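Racemase (Pseudovibrio sp. JE062, PDB 3MKC) is an enolase-superfamily protein of the mandelate racemase/muconate lactonizing enzyme family, probably a racemase of undefined specificity. Local coordinates at residues A[318-330]-A[365-377]. Sequence-based numbering, arbitrary orientation.
Sequences TGITSAAAIHYQF and GFAKPTAPGLGID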
loop_
_atom_site.group_PDB
_atom_site.type_symbol
_atom_site.label_atom_id
_atom_site.label_comp_id
_atom_site.label_asym_id
_atom_site.label_seq_id
_atom_site.Cartn_x
_atom_site.Cartn_y
_atom_site.Cartn_z
ATOM N N THR A 318 -0.157 -2.706 8.804
ATOM C CA THR A 318 -1.122 -3.258 9.753
ATOM C C THR A 318 -2.553 -3.151 9.256
ATOM O O THR A 318 -2.793 -2.865 8.083
ATOM C CB THR A 318 -1.030 -2.564 11.126
ATOM O OG1 THR A 318 -1.629 -1.267 11.057
ATOM C CG2 THR A 318 0.422 -2.429 11.552
ATOM N N GLY A 319 -3.503 -3.383 10.158
ATOM C CA GLY A 319 -4.902 -3.311 9.790
ATOM C C GLY A 319 -5.337 -1.909 9.408
ATOM O O GLY A 319 -6.372 -1.724 8.770
ATOM N N ILE A 320 -4.548 -0.912 9.798
ATOM C CA ILE A 320 -4.886 0.469 9.477
ATOM C C ILE A 320 -4.803 0.706 7.968
ATOM O O ILE A 320 -5.705 1.291 7.366
ATOM C CB ILE A 320 -3.945 1.450 10.198
ATOM C CG1 ILE A 320 -4.066 1.260 11.717
ATOM C CG2 ILE A 320 -4.298 2.880 9.821
ATOM C CD1 ILE A 320 -3.198 2.207 12.531
ATOM N N THR A 321 -3.717 0.248 7.360
ATOM C CA THR A 321 -3.543 0.414 5.924
ATOM C C THR A 321 -4.467 -0.531 5.151
ATOM O O THR A 321 -4.979 -0.173 4.088
ATOM C CB THR A 321 -2.072 0.183 5.520
ATOM O OG1 THR A 321 -1.255 1.191 6.131
ATOM C CG2 THR A 321 -1.902 0.253 4.003
ATOM N N SER A 322 -4.696 -1.732 5.680
ATOM C CA SER A 322 -5.590 -2.669 4.999
ATOM C C SER A 322 -6.986 -2.061 4.876
ATOM O O SER A 322 -7.678 -2.278 3.880
ATOM C CB SER A 322 -5.670 -3.998 5.756
ATOM O OG SER A 322 -4.512 -4.787 5.533
ATOM N N ALA A 323 -7.401 -1.297 5.884
ATOM C CA ALA A 323 -8.709 -0.663 5.854
ATOM C C ALA A 323 -8.733 0.412 4.769
ATOM O O ALA A 323 -9.686 0.505 3.985
ATOM C CB ALA A 323 -9.027 -0.042 7.211
ATOM N N ALA A 324 -7.684 1.227 4.730
ATOM C CA ALA A 324 -7.599 2.287 3.736
ATOM C C ALA A 324 -7.615 1.676 2.340
ATOM O O ALA A 324 -8.230 2.227 1.426
ATOM C CB ALA A 324 -6.320 3.109 3.933
ATOM N N ALA A 325 -6.956 0.530 2.197
ATOM C CA ALA A 325 -6.865 -0.169 0.913
ATOM C C ALA A 325 -8.235 -0.580 0.376
ATOM O O ALA A 325 -8.492 -0.501 -0.824
ATOM C CB ALA A 325 -5.959 -1.401 1.043
ATOM N N ILE A 326 -9.119 -1.031 1.260
ATOM C CA ILE A 326 -10.448 -1.422 0.808
ATOM C C ILE A 326 -11.224 -0.184 0.363
ATOM O O ILE A 326 -11.914 -0.199 -0.656
ATOM C CB ILE A 326 -11.230 -2.147 1.930
ATOM C CG1 ILE A 326 -10.586 -3.506 2.201
ATOM C CG2 ILE A 326 -12.693 -2.322 1.521
ATOM C CD1 ILE A 326 -11.191 -4.257 3.378
ATOM N N HIS A 327 -11.111 0.898 1.126
ATOM C CA HIS A 327 -11.819 2.119 0.776
ATOM C C HIS A 327 -11.254 2.651 -0.526
ATOM O O HIS A 327 -11.990 3.165 -1.370
ATOM C CB HIS A 327 -11.686 3.145 1.901
ATOM C CG HIS A 327 -12.561 2.855 3.077
ATOM N ND1 HIS A 327 -13.789 3.453 3.255
ATOM C CD2 HIS A 327 -12.399 2.012 4.126
ATOM C CE1 HIS A 327 -14.345 2.992 4.362
ATOM N NE2 HIS A 327 -13.521 2.116 4.909
ATOM N N TYR A 328 -9.942 2.515 -0.683
ATOM C CA TYR A 328 -9.262 2.943 -1.904
ATOM C C TYR A 328 -9.808 2.187 -3.120
ATOM O O TYR A 328 -10.226 2.790 -4.113
ATOM C CB TYR A 328 -7.755 2.681 -1.790
ATOM C CG TYR A 328 -7.047 2.771 -3.128
ATOM C CD1 TYR A 328 -6.648 3.999 -3.644
ATOM C CD2 TYR A 328 -6.879 1.633 -3.924
ATOM C CE1 TYR A 328 -6.107 4.098 -4.928
ATOM C CE2 TYR A 328 -6.343 1.721 -5.205
ATOM C CZ TYR A 328 -5.963 2.958 -5.703
ATOM O OH TYR A 328 -5.474 3.066 -6.987
ATOM N N GLN A 329 -9.824 0.860 -3.038
ATOM C CA GLN A 329 -10.287 0.066 -4.171
ATOM C C GLN A 329 -11.729 0.353 -4.563
ATOM O O GLN A 329 -12.077 0.293 -5.737
ATOM C CB GLN A 329 -10.114 -1.432 -3.903
ATOM C CG GLN A 329 -10.347 -2.293 -5.146
ATOM C CD GLN A 329 -9.235 -2.153 -6.180
ATOM O OE1 GLN A 329 -8.401 -1.251 -6.100
ATOM N NE2 GLN A 329 -9.229 -3.046 -7.166
ATOM N N PHE A 330 -12.574 0.667 -3.590
ATOM C CA PHE A 330 -13.965 0.964 -3.905
ATOM C C PHE A 330 -14.172 2.287 -4.636
ATOM O O PHE A 330 -14.872 2.343 -5.649
ATOM C CB PHE A 330 -14.811 0.969 -2.629
ATOM C CG PHE A 330 -15.418 -0.366 -2.306
ATOM C CD1 PHE A 330 -16.471 -0.862 -3.071
ATOM C CD2 PHE A 330 -14.920 -1.139 -1.261
ATOM C CE1 PHE A 330 -17.021 -2.120 -2.802
ATOM C CE2 PHE A 330 -15.462 -2.396 -0.985
ATOM C CZ PHE A 330 -16.516 -2.885 -1.763
ATOM N N GLY A 365 -13.845 -11.800 -1.760
ATOM C CA GLY A 365 -14.105 -10.388 -1.972
ATOM C C GLY A 365 -14.651 -9.657 -0.763
ATOM O O GLY A 365 -15.182 -10.275 0.164
ATOM N N PHE A 366 -14.524 -8.334 -0.778
ATOM C CA PHE A 366 -15.003 -7.497 0.315
ATOM C C PHE A 366 -16.240 -6.707 -0.076
ATOM O O PHE A 366 -16.366 -6.255 -1.209
ATOM C CB PHE A 366 -13.911 -6.520 0.757
ATOM C CG PHE A 366 -12.730 -7.181 1.392
ATOM C CD1 PHE A 366 -12.887 -7.965 2.533
ATOM C CD2 PHE A 366 -11.458 -7.028 0.857
ATOM C CE1 PHE A 366 -11.799 -8.588 3.130
ATOM C CE2 PHE A 366 -10.355 -7.646 1.447
ATOM C CZ PHE A 366 -10.526 -8.431 2.588
ATOM N N ALA A 367 -17.154 -6.547 0.875
ATOM C CA ALA A 367 -18.374 -5.787 0.647
ATOM C C ALA A 367 -18.062 -4.335 0.974
ATOM O O ALA A 367 -17.022 -4.037 1.559
ATOM C CB ALA A 367 -19.490 -6.295 1.559
ATOM N N LYS A 368 -18.963 -3.434 0.604
ATOM C CA LYS A 368 -18.757 -2.016 0.877
ATOM C C LYS A 368 -18.681 -1.734 2.371
ATOM O O LYS A 368 -19.496 -2.234 3.143
ATOM C CB LYS A 368 -19.892 -1.192 0.261
ATOM C CG LYS A 368 -19.994 -1.354 -1.250
ATOM C CD LYS A 368 -20.849 -0.271 -1.889
ATOM C CE LYS A 368 -22.294 -0.358 -1.476
ATOM N NZ LYS A 368 -23.128 0.596 -2.271
ATOM N N PRO A 369 -17.682 -0.950 2.807
ATOM C CA PRO A 369 -17.571 -0.643 4.235
ATOM C C PRO A 369 -18.838 0.068 4.703
ATOM O O PRO A 369 -19.426 0.842 3.955
ATOM C CB PRO A 369 -16.340 0.255 4.292
ATOM C CG PRO A 369 -15.479 -0.313 3.204
ATOM C CD PRO A 369 -16.480 -0.504 2.079
ATOM N N THR A 370 -19.263 -0.201 5.933
ATOM C CA THR A 370 -20.475 0.413 6.463
ATOM C C THR A 370 -20.238 1.334 7.655
ATOM O O THR A 370 -21.178 1.957 8.158
ATOM C CB THR A 370 -21.486 -0.660 6.891
ATOM O OG1 THR A 370 -20.853 -1.563 7.803
ATOM C CG2 THR A 370 -21.991 -1.437 5.679
ATOM N N ALA A 371 -18.994 1.422 8.111
ATOM C CA ALA A 371 -18.680 2.272 9.251
ATOM C C ALA A 371 -18.117 3.618 8.812
ATOM O O ALA A 371 -17.584 3.747 7.707
ATOM C CB ALA A 371 -17.683 1.570 10.169
ATOM N N PRO A 372 -18.248 4.642 9.668
ATOM C CA PRO A 372 -17.737 5.980 9.355
ATOM C C PRO A 372 -16.217 5.921 9.242
ATOM O O PRO A 372 -15.584 5.045 9.830
ATOM C CB PRO A 372 -18.181 6.810 10.556
ATOM C CG PRO A 372 -19.456 6.132 10.979
ATOM C CD PRO A 372 -19.076 4.673 10.890
ATOM N N GLY A 373 -15.634 6.856 8.496
ATOM C CA GLY A 373 -14.191 6.868 8.338
ATOM C C GLY A 373 -13.622 5.565 7.810
ATOM O O GLY A 373 -14.181 4.955 6.898
ATOM N N LEU A 374 -12.503 5.132 8.385
ATOM C CA LEU A 374 -11.861 3.896 7.954
ATOM C C LEU A 374 -12.421 2.664 8.645
ATOM O O LEU A 374 -12.039 1.537 8.331
ATOM C CB LEU A 374 -10.350 3.983 8.182
ATOM C CG LEU A 374 -9.639 4.970 7.254
ATOM C CD1 LEU A 374 -8.159 5.027 7.594
ATOM C CD2 LEU A 374 -9.833 4.543 5.807
ATOM N N GLY A 375 -13.325 2.881 9.593
ATOM C CA GLY A 375 -13.940 1.768 10.294
ATOM C C GLY A 375 -12.983 0.928 11.110
ATOM O O GLY A 375 -12.994 -0.300 11.030
ATOM N N ILE A 376 -12.148 1.584 11.903
ATOM C CA ILE A 376 -11.199 0.863 12.735
ATOM C C ILE A 376 -10.911 1.606 14.024
ATOM O O ILE A 376 -11.184 2.805 14.147
ATOM C CB ILE A 376 -9.847 0.664 12.022
ATOM C CG1 ILE A 376 -9.335 2.014 11.515
ATOM C CG2 ILE A 376 -9.985 -0.354 10.901
ATOM C CD1 ILE A 376 -7.957 1.936 10.873
ATOM N N ASP A 377 -10.354 0.877 14.984
ATOM C CA ASP A 377 -9.982 1.468 16.255
ATOM C C ASP A 377 -8.826 0.678 16.846
ATOM O O ASP A 377 -8.647 -0.511 16.556
ATOM C CB ASP A 377 -11.165 1.479 17.221
ATOM C CG ASP A 377 -11.088 2.622 18.219
ATOM O OD1 ASP A 377 -10.071 3.352 18.215
ATOM O OD2 ASP A 377 -12.042 2.792 19.007
HETATM O O HOH W 1 -15.543 2.188 7.257
HETATM O O HOH W 2 -13.569 -0.139 6.837
#
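His327 and Pro369 meet where a helix of the TIM-barrel-like domain of this enolase-superfamily protein, 319-331, is flanked by segment 365-377, which runs alongside it in the opposite direction. That segment runs from a short strand beside strand 137-143, past the helix, toward the N-terminal domain.

CH-pi contacts come first. Pro369 CG sits over one face of the His327 imidazole, 3.8 Å from its centroid. Ile326 CD1 lies over one face of the Phe366 ring, 3.8 Å from the centroid and 14° off the normal. The Ile326 chain is extended (chi2 175°), which carries CD1 onto that ring, while its CG2 branch turns to Pro369 CG.

Phe330 lies against the backbone of 366-368. Phe366 O approaches the ring edge, 3.4 Å from Phe330 CZ. Lys368 lays its CB over one ring face, and its CG comes close to Phe330 CE1. The aliphatic part of the lysine makes this contact; its amine leads away.

Smaller apolar contacts follow toward the start of the helix. Ala323 CB touches Ile376 CG2 at 3.8 Å. Leu374 CD2 rests against Ala324 CA and His327 CD2. Met112 of helix 102-122 also touches Leu374 and Ala324. Ile376 CG1 stands between the backbone N and the carbonyl carbon (chi1 53°), and its CD1 reaches Ile320 CA; the two side chains cross at about a right angle.

Polar links across the contact run through water. His327 ND1 bonds to the backbone N of Tyr127, which ties the ring to helix 126-129. The other nitrogen, NE2, has two waters in the ring plane. One binds it weakly and donates to Ala371 O, just before the type II' turn 372-375, and to Gly373 O within it. The second lies 3.0 Å from His327 NE2 and donates to Leu374 O at 2.7 Å.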